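PDB 4YAR: 2-hydroxyethylphosphonate dioxygenase from Streptomyces viridochromogenes, which converts 2-hydroxyethylphosphonate and dioxygen to hydroxymethylphosphonate and formate at a non-heme iron centre, a step in biosynthesis of the herbicidal antibiotic bialaphos. Local coordinates for residues A[234-237]-A[238-241]. The protein carries 1 engineered substitution. Residues are numbered along the deposited sequence; the frame is centred on the assembly and turned at random.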
loop_
_atom_site.group_PDB
_atom_site.type_symbol
_atom_site.label_atom_id
_atom_site.label_comp_id
_atom_site.label_asym_id
_atom_site.label_seq_id
_atom_site.Cartn_x
_atom_site.Cartn_y
_atom_site.Cartn_z
ATOM N N VAL A 234 -1.426 -6.563 24.860
ATOM C CA VAL A 234 -1.428 -7.565 23.819
ATOM C C VAL A 234 -1.122 -8.987 24.366
ATOM O O VAL A 234 -1.835 -9.964 24.038
ATOM C CB VAL A 234 -0.530 -7.170 22.617
ATOM C CG1 VAL A 234 -0.604 -8.254 21.535
ATOM C CG2 VAL A 234 -0.969 -5.839 22.014
ATOM N N LEU A 235 -0.081 -9.141 25.182
ATOM C CA LEU A 235 0.266 -10.453 25.680
ATOM C C LEU A 235 -0.930 -11.051 26.448
ATOM O O LEU A 235 -1.237 -12.224 26.343
ATOM C CB LEU A 235 1.489 -10.381 26.614
ATOM C CG LEU A 235 1.829 -11.693 27.284
ATOM C CD1 LEU A 235 2.181 -12.821 26.336
ATOM C CD2 LEU A 235 2.958 -11.591 28.330
ATOM N N ASP A 236 -1.639 -10.243 27.193
ATOM C CA ASP A 236 -2.739 -10.792 28.004
ATOM C C ASP A 236 -3.886 -11.298 27.119
ATOM O O ASP A 236 -4.559 -12.248 27.468
ATOM C CB ASP A 236 -3.307 -9.735 28.945
ATOM C CG ASP A 236 -2.465 -9.522 30.163
ATOM O OD1 ASP A 236 -1.700 -10.369 30.536
ATOM O OD2 ASP A 236 -2.595 -8.443 30.745
ATOM N N LEU A 237 -4.042 -10.694 25.973
ATOM C CA LEU A 237 -5.063 -11.203 25.016
ATOM C C LEU A 237 -4.522 -12.537 24.416
ATOM O O LEU A 237 -5.281 -13.492 24.217
ATOM C CB LEU A 237 -5.324 -10.196 23.961
ATOM C CG LEU A 237 -6.058 -8.949 24.477
ATOM C CD1 LEU A 237 -6.054 -7.843 23.407
ATOM C CD2 LEU A 237 -7.471 -9.346 24.920
ATOM N N PHE A 238 -3.215 -12.597 24.119
ATOM C CA PHE A 238 -2.631 -13.857 23.652
ATOM C C PHE A 238 -2.761 -14.988 24.694
ATOM O O PHE A 238 -3.013 -16.166 24.359
ATOM C CB PHE A 238 -1.197 -13.745 23.311
ATOM C CG PHE A 238 -0.881 -12.871 22.130
ATOM C CD1 PHE A 238 -1.855 -12.342 21.293
ATOM C CD2 PHE A 238 0.426 -12.702 21.792
ATOM C CE1 PHE A 238 -1.506 -11.551 20.224
ATOM C CE2 PHE A 238 0.792 -11.926 20.713
ATOM C CZ PHE A 238 -0.192 -11.415 19.883
ATOM N N LEU A 239 -2.598 -14.649 25.959
ATOM C CA LEU A 239 -2.654 -15.687 26.975
ATOM C C LEU A 239 -4.101 -16.178 27.174
ATOM O O LEU A 239 -4.319 -17.399 27.234
ATOM C CB LEU A 239 -2.009 -15.192 28.288
ATOM C CG LEU A 239 -0.546 -14.834 28.182
ATOM C CD1 LEU A 239 -0.024 -14.417 29.604
ATOM C CD2 LEU A 239 0.274 -15.907 27.561
ATOM N N ALA A 240 -5.047 -15.251 27.300
ATOM C CA ALA A 240 -6.493 -15.585 27.331
ATOM C C ALA A 240 -6.945 -16.456 26.192
ATOM O O ALA A 240 -7.702 -17.440 26.364
ATOM C CB ALA A 240 -7.324 -14.324 27.428
ATOM N N ARG A 241 -6.386 -16.175 25.004
ATOM C CA ARG A 241 -6.659 -16.972 23.877
ATOM C C ARG A 241 -6.341 -18.428 24.104
ATOM O O ARG A 241 -7.051 -19.295 23.607
ATOM C CB ARG A 241 -5.921 -16.459 22.631
ATOM C CG ARG A 241 -6.287 -17.172 21.363
ATOM C CD ARG A 241 -7.289 -16.412 20.576
ATOM N NE ARG A 241 -7.529 -16.928 19.213
ATOM C CZ ARG A 241 -8.701 -17.384 18.782
ATOM N NH1 ARG A 241 -9.701 -17.572 19.637
ATOM N NH2 ARG A 241 -8.857 -17.747 17.527
#
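One face of the F238 ring is met by the CG1 methyl of V234, one helical turn earlier: CG1 stands 3.9 Å from the ring centroid and 26° off the normal, which qualifies as a CH-pi contact. It is displaced toward the rim, and V234 CG1 comes within 3.6 Å of F238 CZ. V234 turns CG1 anti to its own N (chi1 -179°), which brings that methyl over the ring; the two side chains lie alongside each other and point the same way. The F238 ring also meets that of F285, their planes inclined to each other. V234 and F238 both belong to helix 231-241, packed within the second Cro/C1-type helix-turn-helix domain, a fold assigned from sequence similarity. Its inward side carries L235 and L239, both buried, with L235 CD1 3.8 Å from L239 CD2; L235 reaches helices 257-265 and 270-283, and L239 touches A249 of helix 246-253. Regular i to i+4 hydrogen bonding spaces these pairs: the bond from F238 N to V234 O measures 3.0 Å with an N-H...O angle of 164°, and that from L239 N to L235 O 2.8 Å. A240 N donates a hydrogen bond to D236 O at 3.0 Å, while the D236 carboxylate forms a salt bridge through OD1 to R246 NE.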